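Pyridoxamine 5'-phosphate oxidase-related, FMN-binding protein (Paracoccus denitrificans, PDB 6VNA) probably acts as a noncanonical heme oxygenase that degrades c-type heme, on a fold related to the FMN-binding pyridoxamine 5'-phosphate oxidases. Local coordinates at residues 103-106 with 107-110; 109-112 with 113-117. All coordinates share one frame; numbering follows the deposited sequence.

Strand 92-101 leads into a short loop, and contact 1 closes the turn leading from that loop into helix 108-115. Residues 103-106 fold back on 107-110. Contact 2 follows directly. It joins residues 109-112 to 113-117 through the rest of the helix and its exit. The two contacts neither nest nor cross. They run in sequence and share Arg109 and Ala110, with centres about 10 Å apart. Contact 1 lies at the surface, and its Arg108 reaches Asp49, just past strand 39-48. Contact 2 is partly buried, and its Trp112 sets the helix against strands 39-48 and 54-59.

Contact 1 of 2, residues 103-106 with 107-110; sequences EPDE and NRRA
The guanidinium of Arg108 has OD2 of Asp105 over one face and Glu103 at its edge. CB of Glu103 lies in the guanidinium plane, 3.6 Å from NH2 of Arg108. The same NH2 gives a hydrogen bond of 2.9 Å to O of Glu103. It comes from above the carbonyl plane, and the bond is bent, at 142°. Asp105 OD2 stands above the guanidinium, 4.5 Å from Arg108 NE, so the pair attracts by charge without a directed bond. The other end of the group, NH1, forms a salt bridge with Asp49.

The Asp105 side chain also turns to the backbone. Its CG is anti to the backbone N (chi1 -177°), which brings OD1 to the amides of Asn107 and Arg108. OD1 accepts two weak bonds, from Asn107 N at 2.7 Å and from Arg108 N at 3.2 Å. CB of Asp105 packs on CB of Arg108 at 3.6 Å. The main chain adds a nearly straight bond of 3.3 Å from Arg109 N to Asp105 O. Through its two weak bonds, the Asp105 carboxylate caps the turn leading into helix 108-115, an N-terminal capping arrangement.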
loop_
_atom_site.group_PDB
_atom_site.type_symbol
_atom_site.label_atom_id
_atom_site.label_comp_id
_atom_site.label_asym_id
_atom_site.label_seq_id
_atom_site.Cartn_x
_atom_site.Cartn_y
_atom_site.Cartn_z
ATOM N N GLU A 103 -11.842 -17.051 -9.991
ATOM C CA GLU A 103 -13.027 -17.771 -10.532
ATOM C C GLU A 103 -14.305 -17.219 -9.902
ATOM O O GLU A 103 -14.272 -16.556 -8.865
ATOM C CB GLU A 103 -12.938 -19.281 -10.260
ATOM C CG GLU A 103 -11.527 -19.861 -10.211
ATOM C CD GLU A 103 -10.692 -19.734 -11.476
ATOM O OE1 GLU A 103 -11.022 -18.892 -12.332
ATOM O OE2 GLU A 103 -9.708 -20.488 -11.601
ATOM N N PRO A 104 -15.486 -17.476 -10.505
ATOM C CA PRO A 104 -16.738 -17.414 -9.755
ATOM C C PRO A 104 -16.690 -18.509 -8.674
ATOM O O PRO A 104 -16.074 -19.542 -8.919
ATOM C CB PRO A 104 -17.832 -17.636 -10.816
ATOM C CG PRO A 104 -17.116 -18.311 -11.976
ATOM C CD PRO A 104 -15.680 -17.824 -11.920
ATOM N N ASP A 105 -17.276 -18.247 -7.499
ATOM C CA ASP A 105 -17.365 -19.216 -6.371
ATOM C C ASP A 105 -18.443 -18.726 -5.394
ATOM O O ASP A 105 -18.379 -17.542 -4.965
ATOM C CB ASP A 105 -15.993 -19.433 -5.714
ATOM C CG ASP A 105 -15.940 -20.457 -4.583
ATOM O OD1 ASP A 105 -17.005 -20.869 -4.097
ATOM O OD2 ASP A 105 -14.822 -20.825 -4.183
ATOM N N GLU A 106 -19.402 -19.606 -5.082
ATOM C CA GLU A 106 -20.507 -19.377 -4.111
ATOM C C GLU A 106 -19.940 -19.353 -2.685
ATOM O O GLU A 106 -20.406 -18.519 -1.873
ATOM C CB GLU A 106 -21.574 -20.468 -4.254
ATOM C CG GLU A 106 -22.350 -20.405 -5.559
ATOM C CD GLU A 106 -23.405 -19.312 -5.598
ATOM O OE1 GLU A 106 -23.028 -18.128 -5.543
ATOM O OE2 GLU A 106 -24.605 -19.649 -5.656
ATOM N N ASN A 107 -18.972 -20.232 -2.398
ATOM C CA ASN A 107 -18.310 -20.333 -1.070
ATOM C C ASN A 107 -17.491 -19.062 -0.809
ATOM O O ASN A 107 -17.545 -18.553 0.328
ATOM C CB ASN A 107 -17.484 -21.617 -0.934
ATOM C CG ASN A 107 -18.287 -22.742 -0.315
ATOM O OD1 ASN A 107 -18.610 -23.722 -0.980
ATOM N ND2 ASN A 107 -18.653 -22.591 0.948
ATOM N N ARG A 108 -16.783 -18.564 -1.825
ATOM C CA ARG A 108 -15.941 -17.342 -1.744
ATOM C C ARG A 108 -16.827 -16.151 -1.377
ATOM O O ARG A 108 -16.499 -15.445 -0.411
ATOM C CB ARG A 108 -15.226 -17.099 -3.075
ATOM C CG ARG A 108 -14.349 -15.855 -3.094
ATOM C CD ARG A 108 -13.019 -16.113 -3.782
ATOM N NE ARG A 108 -13.208 -16.679 -5.104
ATOM C CZ ARG A 108 -12.348 -17.461 -5.738
ATOM N NH1 ARG A 108 -11.206 -17.805 -5.171
ATOM N NH2 ARG A 108 -12.645 -17.910 -6.948
ATOM N N ARG A 109 -17.910 -15.950 -2.126
ATOM C CA ARG A 109 -18.900 -14.874 -1.870
ATOM C C ARG A 109 -19.802 -15.344 -0.729
ATOM O O ARG A 109 -20.903 -15.850 -1.032
ATOM C CB ARG A 109 -19.674 -14.566 -3.158
ATOM C CG ARG A 109 -20.552 -13.321 -3.096
ATOM C CD ARG A 109 -21.191 -12.953 -4.430
ATOM N NE ARG A 109 -22.077 -14.000 -4.935
ATOM C CZ ARG A 109 -21.725 -14.988 -5.763
ATOM N NH1 ARG A 109 -20.486 -15.097 -6.218
ATOM N NH2 ARG A 109 -22.628 -15.878 -6.133
ATOM N N ALA A 110 -19.337 -15.220 0.523
ATOM C CA ALA A 110 -19.972 -15.805 1.737
ATOM C C ALA A 110 -18.936 -15.904 2.858
ATOM O O ALA A 110 -19.183 -15.341 3.934
ATOM C CB ALA A 110 -20.575 -17.167 1.451
#

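Contact 2 of 2, residues 109-112 with 113-117; sequences RARW and LERDP
Arg111 and Arg115, one helical turn apart, run alongside each other in the same direction. NH1 of Arg111 sits over one face of the Arg115 guanidinium, nearer its margin than its centre, and is 3.1 Å from Arg115 NE. Both atoms are donors, so no bond joins them. The two planes are 42° apart. The straight Arg111 chain and a bend in Arg115 at chi3 (66°) together bring NH1 over the flat group. CG of Arg115 also rests 3.4 Å from Arg111 O.

The carboxylate of Glu22, in a salt bridge with Arg115 NH1, is likely to offset some of this positive charge. With an alanine in place of Arg115, Glu22 is likely to lose this partner and Arg111 NH1 the guanidinium it lies over.

The backbone fixes the spacing. Glu114 N gives an almost straight bond of 3.0 Å to Ala110 O, and Arg115 N bonds to Arg111 O at 3.1 Å. Trp112 O takes Asp116 N at 2.7 Å and a weak bond from Arg115 N.

Further out, the buried Trp112 ring meets Phe130 edge-to-face and touches Ala45, Leu55 and Leu57. Asp116 leaves helical geometry. This is the C-terminal turn of an amphipathic helix, with arginines along one flank and a tryptophan packed on the antiparallel sheet.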
loop_
_atom_site.group_PDB
_atom_site.type_symbol
_atom_site.label_atom_id
_atom_site.label_comp_id
_atom_site.label_asym_id
_atom_site.label_seq_id
_atom_site.Cartn_x
_atom_site.Cartn_y
_atom_site.Cartn_z
ATOM N N ARG A 109 -17.910 -15.950 -2.126
ATOM C CA ARG A 109 -18.900 -14.874 -1.870
ATOM C C ARG A 109 -19.802 -15.344 -0.729
ATOM O O ARG A 109 -20.903 -15.850 -1.032
ATOM C CB ARG A 109 -19.674 -14.566 -3.158
ATOM C CG ARG A 109 -20.552 -13.321 -3.096
ATOM C CD ARG A 109 -21.191 -12.953 -4.430
ATOM N NE ARG A 109 -22.077 -14.000 -4.935
ATOM C CZ ARG A 109 -21.725 -14.988 -5.763
ATOM N NH1 ARG A 109 -20.486 -15.097 -6.218
ATOM N NH2 ARG A 109 -22.628 -15.878 -6.133
ATOM N N ALA A 110 -19.337 -15.220 0.523
ATOM C CA ALA A 110 -19.972 -15.805 1.737
ATOM C C ALA A 110 -18.936 -15.904 2.858
ATOM O O ALA A 110 -19.183 -15.341 3.934
ATOM C CB ALA A 110 -20.575 -17.167 1.451
ATOM N N ARG A 111 -17.835 -16.623 2.619
ATOM C CA ARG A 111 -16.608 -16.519 3.448
ATOM C C ARG A 111 -16.361 -15.022 3.696
ATOM O O ARG A 111 -16.213 -14.595 4.865
ATOM C CB ARG A 111 -15.431 -17.180 2.726
ATOM C CG ARG A 111 -14.186 -17.389 3.577
ATOM C CD ARG A 111 -13.023 -17.923 2.750
ATOM N NE ARG A 111 -11.857 -18.342 3.531
ATOM C CZ ARG A 111 -10.959 -17.534 4.101
ATOM N NH1 ARG A 111 -11.074 -16.222 3.996
ATOM N NH2 ARG A 111 -9.941 -18.040 4.779
ATOM N N TRP A 112 -16.379 -14.246 2.617
ATOM C CA TRP A 112 -15.984 -12.822 2.612
ATOM C C TRP A 112 -16.903 -12.040 3.554
ATOM O O TRP A 112 -16.382 -11.201 4.333
ATOM C CB TRP A 112 -15.971 -12.263 1.179
ATOM C CG TRP A 112 -15.312 -10.923 1.120
ATOM C CD1 TRP A 112 -15.844 -9.742 1.547
ATOM C CD2 TRP A 112 -13.966 -10.627 0.697
ATOM N NE1 TRP A 112 -14.936 -8.729 1.393
ATOM C CE2 TRP A 112 -13.778 -9.239 0.861
ATOM C CE3 TRP A 112 -12.912 -11.385 0.178
ATOM C CZ2 TRP A 112 -12.580 -8.601 0.531
ATOM C CZ3 TRP A 112 -11.734 -10.755 -0.160
ATOM C CH2 TRP A 112 -11.567 -9.382 0.032
ATOM N N LEU A 113 -18.211 -12.299 3.510
ATOM C CA LEU A 113 -19.195 -11.535 4.331
ATOM C C LEU A 113 -19.095 -11.964 5.804
ATOM O O LEU A 113 -19.091 -11.072 6.688
ATOM C CB LEU A 113 -20.609 -11.719 3.773
ATOM C CG LEU A 113 -21.569 -10.568 4.084
ATOM C CD1 LEU A 113 -21.107 -9.280 3.413
ATOM C CD2 LEU A 113 -22.991 -10.910 3.660
ATOM N N GLU A 114 -18.975 -13.267 6.075
ATOM C CA GLU A 114 -18.775 -13.772 7.456
ATOM C C GLU A 114 -17.624 -12.978 8.080
ATOM O O GLU A 114 -17.745 -12.600 9.269
ATOM C CB GLU A 114 -18.544 -15.284 7.460
ATOM C CG GLU A 114 -19.800 -16.074 7.110
ATOM C CD GLU A 114 -19.614 -17.582 7.099
ATOM O OE1 GLU A 114 -19.113 -18.122 8.120
ATOM O OE2 GLU A 114 -19.955 -18.214 6.067
ATOM N N ARG A 115 -16.587 -12.667 7.291
ATOM C CA ARG A 115 -15.331 -12.037 7.787
ATOM C C ARG A 115 -15.423 -10.505 7.696
ATOM O O ARG A 115 -14.766 -9.822 8.502
ATOM C CB ARG A 115 -14.142 -12.651 7.045
ATOM C CG ARG A 115 -13.960 -14.134 7.338
ATOM C CD ARG A 115 -13.080 -14.864 6.345
ATOM N NE ARG A 115 -11.697 -14.403 6.395
ATOM C CZ ARG A 115 -10.738 -14.907 7.160
ATOM N NH1 ARG A 115 -10.989 -15.908 7.984
ATOM N NH2 ARG A 115 -9.521 -14.395 7.103
ATOM N N ASP A 116 -16.233 -9.973 6.784
ATOM C CA ASP A 116 -16.426 -8.508 6.621
ATOM C C ASP A 116 -17.889 -8.252 6.265
ATOM O O ASP A 116 -18.241 -8.240 5.083
ATOM C CB ASP A 116 -15.453 -7.954 5.576
ATOM C CG ASP A 116 -15.335 -6.442 5.561
ATOM O OD1 ASP A 116 -15.963 -5.794 6.423
ATOM O OD2 ASP A 116 -14.603 -5.925 4.685
ATOM N N PRO A 117 -18.783 -8.087 7.275
ATOM C CA PRO A 117 -20.205 -7.824 7.029
ATOM C C PRO A 117 -20.464 -6.534 6.227
ATOM O O PRO A 117 -21.177 -6.593 5.231
ATOM C CB PRO A 117 -20.801 -7.707 8.442
ATOM C CG PRO A 117 -19.816 -8.414 9.346
ATOM C CD PRO A 117 -18.468 -8.178 8.710
#